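PDB 6L85: phosphate transporter from Thermotoga maritima MSB8, which probably imports inorganic phosphate across the membrane by coupling its movement to that of sodium ions. Local coordinates for residues A20-N25 / S345-V350; L148-M153 / D327-T332; I244-Y249 / R322-D327. One frame throughout, in Å; residues are numbered along the deposited sequence.

Interaction 1. Residues A20-N25 / S345-V350; sequences ANDVAN and STTHVV. With NA (sodium ion), chain Q; PO4 (phosphate ion), chain P.
The segments 20-25 and 346-350, on helices 2-32 and 346-357, run at 25° with axes 9.7 Å apart, the first kinked at Ala24 and Asn25. Asn25 CG lies anti to the carbonyl carbon (chi1 -58°), carrying the amide across so that ND2 meets two hydroxyls: Thr346 OG1 at 2.8 Å, in the amide plane, and Thr347 OG1 at 3.1 Å, 17° out of it. An amide suits this place because its OD1 accepts from a water that also binds sodium. Val350 CG2 packs against Asn25, 3.5 Å from Asn25 O. The ion is held by Asn21 OD1, Asp22 OD1 at 2.3 Å, Thr347 OG1 at 2.4 Å and the water; Val104 O completes the site. Next to it lies the phosphate pocket, built on the N-terminus of helix 346-357 together with Ser105, Thr106 and Thr107. Thr346 N and Thr347 N donate to phosphate O3 and O1, and the helix end would favour the anion. Thr346 OG1 passes its hydrogen to O3. Thr347 OG1, besides binding sodium, donates to phosphate O1 at 2.5 Å. N-cap Ser345 OG accepts from His348 N and donates to O1. Asp22 OD2, hydrogen-bonded to His254, comes within 2.5 Å of phosphate O4.

Interaction 2. Residues L148-M153 / D327-T332; sequences LISFVM and DFSTAT. With NA (sodium ion), chain S.
Two helices of the transporter's membrane bundle, 129-162 and 320-339, cross here in a buried antiparallel packing, beside a sodium site. Their short segments run at 141° with axes 8.6 Å apart, and the backbones come nearest where serine faces serine, the CA atoms of Ser150 and Ser329 being 5.4 Å apart. Serine, with its short side chain, suits the point of closest backbone approach. Ser329 points at the other helix, and its OG sits 3.2 Å from Ser150 N without bonding to it, because the angle is poor. Instead the hydroxyl, anti to its own carbonyl carbon (chi1 -52°), folds back along its helix to Thr325 O, so that this buried hydroxyl is satisfied within its own helix. The branch CG2 of Ile149 covers it at 3.5 Å from Ser329 OG. Ser150 OG turns to Ala353 O on helix 346-357.

One turn on from Ser150, Met153 reaches over with an extended side chain and crosses Phe328 at about a right angle. Its SD lies 3.4 Å from Phe328 CD1 and 4.3 Å from the ring centroid, 47° off the normal, an oblique Met-aromatic contact; CE rests against Phe328 CB at 3.6 Å. A flexible thioether fits well beside a ring that Phe178 of helix 167-194 meets edge-to-face. The preceding residue, Asp327, binds sodium through OD2 at 2.2 Å. Close helix crossing at small residues, flanked by larger apolar side chains, is typical of helical membrane proteins.

Interaction 3. Residues I244-Y249 / R322-D327; sequences ILTSCY and RGFTVD. With NA (sodium ion), chain S.
A methyl group presses on a metal-binding carboxylate: Thr246 CG2 lies only 3.1 Å from Asp327 OD2, an oxygen that also binds sodium. The threonine puts it there by taking the crowded position between backbone N and carbonyl carbon for CG2, while OG1 stands anti to the backbone N (chi1 -153°). Thr246 and Asp327 cross at about a right angle, and their CA atoms, 5.6 Å apart, mark the nearest approach of the two backbones. The branched threonine suits the spot because its two arms do different work. CG2 packs on the aspartate and, at 4.1 Å, on Phe324 CD1, whereas OG1 makes a weak hydrogen bond of 3.4 Å to Phe324 O.

Segments 244-249 and 322-327, on helices 231-258 and 320-339, run nearly parallel, at 20° with axes 8.7 Å apart, and together supply part of a buried sodium site. Ser247, the next residue along from Thr246, binds the ion through OG at 2.4 Å, and Asp327 brings a formal negative charge that should offset the cation. The two oxygens, Ser247 OG and Asp327 OD2, are 3.2 Å apart because they share the ion, not a proton; the serine hydroxyl bonds instead to Ser26 O. Thr29 OG1 and Gln243 O bind the same ion, so helix 2-32 also takes part. The ring of Phe324 also meets Phe239 edge-to-face.

All three contacts are buried, but the centre of interaction 1 is about 6 Å from the centre of the chain, those of interactions 2 and 3 about 14 Å. Helix 320-339 serves both of these: Asp327 belongs to each, and the helix meets 129-162 in interaction 2 and 231-258 in interaction 3. Helix 346-357, next in the chain, carries one half of interaction 1, and Val350 packs on Thr330 where interactions 1 and 2 touch. Their chemistry differs: interaction 1 is polar and ligand-bound, interaction 2 pairs small serines with apolar side chains and makes no hydrogen bond across, and interaction 3 mixes apolar packing with a second sodium site, to which helix 2-32 also contributes.

Interaction 1. Residues A20-N25 / S345-V350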
loop_
_atom_site.group_PDB
_atom_site.type_symbol
_atom_site.label_atom_id
_atom_site.label_comp_id
_atom_site.label_asym_id
_atom_site.label_seq_id
_atom_site.Cartn_x
_atom_site.Cartn_y
_atom_site.Cartn_z
ATOM N N ALA B 20 -3.266 9.324 20.329
ATOM C CA ALA B 20 -4.363 10.040 20.970
ATOM C C ALA B 20 -4.279 11.540 20.726
ATOM O O ALA B 20 -5.287 12.181 20.384
ATOM C CB ALA B 20 -4.362 9.747 22.470
ATOM N N ASN B 21 -3.083 12.131 20.902
ATOM C CA ASN B 21 -2.985 13.582 20.773
ATOM C C ASN B 21 -2.981 14.051 19.331
ATOM O O ASN B 21 -3.432 15.168 19.046
ATOM C CB ASN B 21 -1.715 14.126 21.448
ATOM C CG ASN B 21 -1.851 15.602 21.828
ATOM O OD1 ASN B 21 -1.409 16.513 21.097
ATOM N ND2 ASN B 21 -2.500 15.842 22.962
ATOM N N ASP B 22 -2.446 13.251 18.413
ATOM C CA ASP B 22 -2.143 13.769 17.091
ATOM C C ASP B 22 -3.093 13.336 15.982
ATOM O O ASP B 22 -2.940 13.844 14.863
ATOM C CB ASP B 22 -0.724 13.364 16.672
ATOM C CG ASP B 22 0.367 14.109 17.444
ATOM O OD1 ASP B 22 0.052 14.944 18.303
ATOM O OD2 ASP B 22 1.550 13.837 17.190
ATOM N N VAL B 23 -4.033 12.403 16.214
ATOM C CA VAL B 23 -4.914 12.065 15.088
ATOM C C VAL B 23 -5.624 13.313 14.544
ATOM O O VAL B 23 -5.792 13.456 13.317
ATOM C CB VAL B 23 -5.896 10.933 15.474
ATOM C CG1 VAL B 23 -6.802 11.332 16.631
ATOM C CG2 VAL B 23 -6.705 10.478 14.244
ATOM N N ALA B 24 -5.947 14.274 15.418
ATOM C CA ALA B 24 -6.523 15.551 14.974
ATOM C C ALA B 24 -5.705 16.208 13.865
ATOM O O ALA B 24 -6.287 16.773 12.927
ATOM C CB ALA B 24 -6.660 16.519 16.151
ATOM N N ASN B 25 -4.364 16.107 13.933
ATOM C CA ASN B 25 -3.506 16.804 12.967
ATOM C C ASN B 25 -3.754 16.337 11.534
ATOM O O ASN B 25 -3.450 17.067 10.579
ATOM C CB ASN B 25 -2.011 16.594 13.275
ATOM C CG ASN B 25 -1.590 17.063 14.671
ATOM O OD1 ASN B 25 -2.394 17.550 15.477
ATOM N ND2 ASN B 25 -0.301 16.894 14.962
ATOM N N SER B 345 7.579 18.788 14.696
ATOM C CA SER B 345 6.242 18.798 15.271
ATOM C C SER B 345 5.213 18.911 14.156
ATOM O O SER B 345 5.201 19.900 13.420
ATOM C CB SER B 345 6.066 19.940 16.263
ATOM O OG SER B 345 4.706 20.003 16.657
ATOM N N THR B 346 4.338 17.902 14.040
ATOM C CA THR B 346 3.289 17.955 13.029
ATOM C C THR B 346 2.158 18.876 13.468
ATOM O O THR B 346 1.488 19.466 12.621
ATOM C CB THR B 346 2.746 16.544 12.728
ATOM O OG1 THR B 346 2.085 16.021 13.886
ATOM C CG2 THR B 346 3.888 15.600 12.351
ATOM N N THR B 347 1.924 18.984 14.779
ATOM C CA THR B 347 0.975 19.960 15.315
ATOM C C THR B 347 1.297 21.385 14.850
ATOM O O THR B 347 0.435 22.089 14.293
ATOM C CB THR B 347 1.002 19.880 16.838
ATOM O OG1 THR B 347 0.955 18.501 17.248
ATOM C CG2 THR B 347 -0.148 20.652 17.437
ATOM N N HIS B 348 2.553 21.820 15.056
ATOM C CA HIS B 348 2.946 23.182 14.689
ATOM C C HIS B 348 2.947 23.369 13.191
ATOM O O HIS B 348 2.626 24.464 12.707
ATOM C CB HIS B 348 4.324 23.522 15.260
ATOM C CG HIS B 348 4.398 23.363 16.744
ATOM N ND1 HIS B 348 5.591 23.290 17.426
ATOM C CD2 HIS B 348 3.424 23.218 17.674
ATOM C CE1 HIS B 348 5.351 23.117 18.712
ATOM N NE2 HIS B 348 4.045 23.068 18.892
ATOM N N VAL B 349 3.277 22.315 12.439
ATOM C CA VAL B 349 3.220 22.425 10.983
ATOM C C VAL B 349 1.780 22.585 10.519
ATOM O O VAL B 349 1.503 23.348 9.589
ATOM C CB VAL B 349 3.899 21.223 10.305
ATOM C CG1 VAL B 349 3.606 21.222 8.811
ATOM C CG2 VAL B 349 5.419 21.264 10.558
ATOM N N VAL B 350 0.835 21.876 11.147
ATOM C CA VAL B 350 -0.553 22.033 10.727
ATOM C C VAL B 350 -1.008 23.456 11.007
ATOM O O VAL B 350 -1.651 24.099 10.171
ATOM C CB VAL B 350 -1.476 21.012 11.424
ATOM C CG1 VAL B 350 -2.893 21.256 10.981
ATOM C CG2 VAL B 350 -1.132 19.626 11.046
HETATM NA NA NA Q . -0.131 17.156 18.925
HETATM P P PO4 P . 4.029 16.278 17.175
HETATM O O1 PO4 P . 3.279 17.603 17.039
HETATM O O2 PO4 P . 5.438 16.466 17.698
HETATM O O3 PO4 P . 4.094 15.634 15.794
HETATM O O4 PO4 P . 3.327 15.374 18.177
HETATM O O HOH W 1 -2.346 17.505 18.125
#

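Interaction 2. Residues L148-M153 / D327-T332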
loop_
_atom_site.group_PDB
_atom_site.type_symbol
_atom_site.label_atom_id
_atom_site.label_comp_id
_atom_site.label_asym_id
_atom_site.label_seq_id
_atom_site.Cartn_x
_atom_site.Cartn_y
_atom_site.Cartn_z
ATOM N N LEU B 148 4.112 28.627 4.142
ATOM C CA LEU B 148 4.472 29.117 2.815
ATOM C C LEU B 148 3.951 28.200 1.719
ATOM O O LEU B 148 3.400 28.671 0.716
ATOM C CB LEU B 148 5.990 29.276 2.694
ATOM C CG LEU B 148 6.621 30.128 3.799
ATOM C CD1 LEU B 148 8.146 30.166 3.691
ATOM C CD2 LEU B 148 6.013 31.546 3.871
ATOM N N ILE B 149 4.148 26.887 1.876
ATOM C CA ILE B 149 3.649 25.933 0.889
ATOM C C ILE B 149 2.138 26.048 0.779
ATOM O O ILE B 149 1.581 26.054 -0.315
ATOM C CB ILE B 149 4.085 24.501 1.258
ATOM C CG1 ILE B 149 5.611 24.366 1.260
ATOM C CG2 ILE B 149 3.485 23.503 0.322
ATOM C CD1 ILE B 149 6.084 22.965 1.684
ATOM N N SER B 150 1.458 26.095 1.923
ATOM C CA SER B 150 0.031 26.369 2.003
ATOM C C SER B 150 -0.371 27.561 1.131
ATOM O O SER B 150 -1.251 27.464 0.260
ATOM C CB SER B 150 -0.278 26.653 3.478
ATOM O OG SER B 150 -1.592 26.343 3.834
ATOM N N PHE B 151 0.266 28.709 1.382
ATOM C CA PHE B 151 -0.074 29.945 0.685
ATOM C C PHE B 151 0.116 29.785 -0.823
ATOM O O PHE B 151 -0.800 30.053 -1.620
ATOM C CB PHE B 151 0.792 31.077 1.256
ATOM C CG PHE B 151 0.611 32.408 0.582
ATOM C CD1 PHE B 151 -0.426 33.251 0.946
ATOM C CD2 PHE B 151 1.494 32.822 -0.401
ATOM C CE1 PHE B 151 -0.588 34.488 0.330
ATOM C CE2 PHE B 151 1.342 34.056 -1.019
ATOM C CZ PHE B 151 0.296 34.890 -0.654
ATOM N N VAL B 152 1.284 29.292 -1.226
ATOM C CA VAL B 152 1.572 29.145 -2.650
ATOM C C VAL B 152 0.603 28.165 -3.293
ATOM O O VAL B 152 0.122 28.386 -4.410
ATOM C CB VAL B 152 3.037 28.722 -2.854
ATOM C CG1 VAL B 152 3.340 28.509 -4.337
ATOM C CG2 VAL B 152 3.965 29.769 -2.249
ATOM N N MET B 153 0.270 27.082 -2.588
ATOM C CA MET B 153 -0.592 26.070 -3.175
ATOM C C MET B 153 -2.021 26.578 -3.320
ATOM O O MET B 153 -2.686 26.291 -4.321
ATOM C CB MET B 153 -0.553 24.798 -2.334
ATOM C CG MET B 153 -1.549 23.760 -2.795
ATOM S SD MET B 153 -1.279 22.163 -2.009
ATOM C CE MET B 153 -2.694 21.285 -2.670
ATOM N N ASP B 327 -3.778 20.030 4.359
ATOM C CA ASP B 327 -3.288 18.665 4.492
ATOM C C ASP B 327 -2.130 18.392 3.553
ATOM O O ASP B 327 -1.102 17.836 3.967
ATOM C CB ASP B 327 -4.407 17.674 4.205
ATOM C CG ASP B 327 -5.474 17.667 5.270
ATOM O OD1 ASP B 327 -5.208 18.128 6.402
ATOM O OD2 ASP B 327 -6.586 17.172 4.969
ATOM N N PHE B 328 -2.292 18.727 2.267
ATOM C CA PHE B 328 -1.207 18.479 1.326
ATOM C C PHE B 328 0.086 19.126 1.805
ATOM O O PHE B 328 1.148 18.480 1.826
ATOM C CB PHE B 328 -1.566 18.990 -0.069
ATOM C CG PHE B 328 -0.535 18.629 -1.112
ATOM C CD1 PHE B 328 0.614 19.394 -1.272
ATOM C CD2 PHE B 328 -0.684 17.479 -1.879
ATOM C CE1 PHE B 328 1.583 19.039 -2.218
ATOM C CE2 PHE B 328 0.257 17.126 -2.821
ATOM C CZ PHE B 328 1.400 17.903 -2.989
ATOM N N SER B 329 0.016 20.407 2.202
ATOM C CA SER B 329 1.231 21.121 2.590
ATOM C C SER B 329 1.828 20.548 3.865
ATOM O O SER B 329 3.055 20.460 3.994
ATOM C CB SER B 329 0.932 22.611 2.774
ATOM O OG SER B 329 0.272 23.112 1.621
ATOM N N THR B 330 0.977 20.183 4.830
ATOM C CA THR B 330 1.460 19.576 6.059
ATOM C C THR B 330 2.197 18.276 5.773
ATOM O O THR B 330 3.322 18.063 6.247
ATOM C CB THR B 330 0.288 19.306 6.987
ATOM O OG1 THR B 330 -0.316 20.550 7.322
ATOM C CG2 THR B 330 0.767 18.590 8.251
ATOM N N ALA B 331 1.567 17.399 4.988
ATOM C CA ALA B 331 2.126 16.080 4.738
ATOM C C ALA B 331 3.424 16.182 3.963
ATOM O O ALA B 331 4.390 15.472 4.274
ATOM C CB ALA B 331 1.116 15.213 3.986
ATOM N N THR B 332 3.465 17.060 2.960
ATOM C CA THR B 332 4.702 17.285 2.213
ATOM C C THR B 332 5.824 17.775 3.121
ATOM O O THR B 332 6.941 17.237 3.092
ATOM C CB THR B 332 4.455 18.299 1.099
ATOM O OG1 THR B 332 3.320 17.875 0.335
ATOM C CG2 THR B 332 5.697 18.420 0.199
HETATM NA NA NA S . -8.618 16.302 4.945
#

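Interaction 3. Residues I244-Y249 / R322-D327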
loop_
_atom_site.group_PDB
_atom_site.type_symbol
_atom_site.label_atom_id
_atom_site.label_comp_id
_atom_site.label_asym_id
_atom_site.label_seq_id
_atom_site.Cartn_x
_atom_site.Cartn_y
_atom_site.Cartn_z
ATOM N N ILE B 244 -10.314 13.708 1.858
ATOM C CA ILE B 244 -10.141 12.456 2.584
ATOM C C ILE B 244 -8.798 11.823 2.222
ATOM O O ILE B 244 -8.047 11.353 3.092
ATOM C CB ILE B 244 -11.319 11.508 2.289
ATOM C CG1 ILE B 244 -12.626 12.189 2.675
ATOM C CG2 ILE B 244 -11.160 10.155 3.042
ATOM C CD1 ILE B 244 -13.875 11.416 2.257
ATOM N N LEU B 245 -8.484 11.795 0.925
ATOM C CA LEU B 245 -7.205 11.258 0.484
ATOM C C LEU B 245 -6.068 12.056 1.100
ATOM O O LEU B 245 -5.072 11.498 1.588
ATOM C CB LEU B 245 -7.119 11.307 -1.046
ATOM C CG LEU B 245 -8.100 10.419 -1.828
ATOM C CD1 LEU B 245 -7.813 10.497 -3.326
ATOM C CD2 LEU B 245 -8.022 8.979 -1.346
ATOM N N THR B 246 -6.213 13.374 1.077
ATOM C CA THR B 246 -5.149 14.220 1.596
ATOM C C THR B 246 -5.021 14.077 3.124
ATOM O O THR B 246 -3.912 14.172 3.676
ATOM C CB THR B 246 -5.413 15.650 1.086
ATOM O OG1 THR B 246 -4.184 16.358 1.003
ATOM C CG2 THR B 246 -6.409 16.395 1.946
ATOM N N SER B 247 -6.114 13.730 3.816
ATOM C CA SER B 247 -5.996 13.402 5.236
ATOM C C SER B 247 -5.206 12.108 5.444
ATOM O O SER B 247 -4.426 11.992 6.406
ATOM C CB SER B 247 -7.383 13.279 5.862
ATOM O OG SER B 247 -7.812 14.525 6.370
ATOM N N CYS B 248 -5.412 11.121 4.562
ATOM C CA CYS B 248 -4.604 9.899 4.617
ATOM C C CYS B 248 -3.129 10.221 4.435
ATOM O O CYS B 248 -2.259 9.632 5.093
ATOM C CB CYS B 248 -5.027 8.911 3.520
ATOM S SG CYS B 248 -6.689 8.255 3.627
ATOM N N TYR B 249 -2.838 11.092 3.475
ATOM C CA TYR B 249 -1.470 11.525 3.221
ATOM C C TYR B 249 -0.847 12.109 4.495
ATOM O O TYR B 249 0.288 11.757 4.874
ATOM C CB TYR B 249 -1.496 12.530 2.064
ATOM C CG TYR B 249 -0.165 13.036 1.540
ATOM C CD1 TYR B 249 0.996 12.275 1.618
ATOM C CD2 TYR B 249 -0.083 14.293 0.949
ATOM C CE1 TYR B 249 2.198 12.755 1.118
ATOM C CE2 TYR B 249 1.113 14.791 0.461
ATOM C CZ TYR B 249 2.255 14.011 0.543
ATOM O OH TYR B 249 3.447 14.510 0.048
ATOM N N ARG B 322 -9.518 24.565 1.048
ATOM C CA ARG B 322 -8.485 24.966 1.991
ATOM C C ARG B 322 -8.021 23.795 2.851
ATOM O O ARG B 322 -6.832 23.700 3.157
ATOM C CB ARG B 322 -8.979 26.104 2.876
ATOM C CG ARG B 322 -8.944 27.452 2.173
ATOM C CD ARG B 322 -9.258 28.608 3.120
ATOM N NE ARG B 322 -9.031 29.880 2.449
ATOM C CZ ARG B 322 -9.878 30.425 1.583
ATOM N NH1 ARG B 322 -11.022 29.814 1.292
ATOM N NH2 ARG B 322 -9.582 31.583 1.013
ATOM N N GLY B 323 -8.945 22.929 3.291
ATOM C CA GLY B 323 -8.542 21.752 4.049
ATOM C C GLY B 323 -7.669 20.819 3.228
ATOM O O GLY B 323 -6.663 20.308 3.715
ATOM N N PHE B 324 -8.052 20.594 1.966
ATOM C CA PHE B 324 -7.210 19.903 0.995
ATOM C C PHE B 324 -5.799 20.490 0.955
ATOM O O PHE B 324 -4.802 19.752 1.027
ATOM C CB PHE B 324 -7.877 19.999 -0.381
ATOM C CG PHE B 324 -7.145 19.275 -1.490
ATOM C CD1 PHE B 324 -7.426 17.941 -1.766
ATOM C CD2 PHE B 324 -6.215 19.943 -2.289
ATOM C CE1 PHE B 324 -6.779 17.271 -2.803
ATOM C CE2 PHE B 324 -5.574 19.286 -3.324
ATOM C CZ PHE B 324 -5.855 17.940 -3.580
ATOM N N THR B 325 -5.702 21.825 0.817
ATOM C CA THR B 325 -4.402 22.499 0.722
ATOM C C THR B 325 -3.595 22.378 2.020
ATOM O O THR B 325 -2.381 22.156 1.989
ATOM C CB THR B 325 -4.629 23.973 0.346
ATOM O OG1 THR B 325 -5.181 24.036 -0.978
ATOM C CG2 THR B 325 -3.323 24.790 0.369
ATOM N N VAL B 326 -4.259 22.525 3.165
ATOM C CA VAL B 326 -3.595 22.446 4.464
ATOM C C VAL B 326 -2.994 21.063 4.664
ATOM O O VAL B 326 -1.842 20.916 5.096
ATOM C CB VAL B 326 -4.598 22.781 5.587
ATOM C CG1 VAL B 326 -4.103 22.278 6.963
ATOM C CG2 VAL B 326 -4.886 24.271 5.611
ATOM N N ASP B 327 -3.778 20.030 4.359
ATOM C CA ASP B 327 -3.288 18.665 4.492
ATOM C C ASP B 327 -2.130 18.392 3.553
ATOM O O ASP B 327 -1.102 17.836 3.967
ATOM C CB ASP B 327 -4.407 17.674 4.205
ATOM C CG ASP B 327 -5.474 17.667 5.270
ATOM O OD1 ASP B 327 -5.208 18.128 6.402
ATOM O OD2 ASP B 327 -6.586 17.172 4.969
HETATM NA NA NA S . -8.618 16.302 4.945
#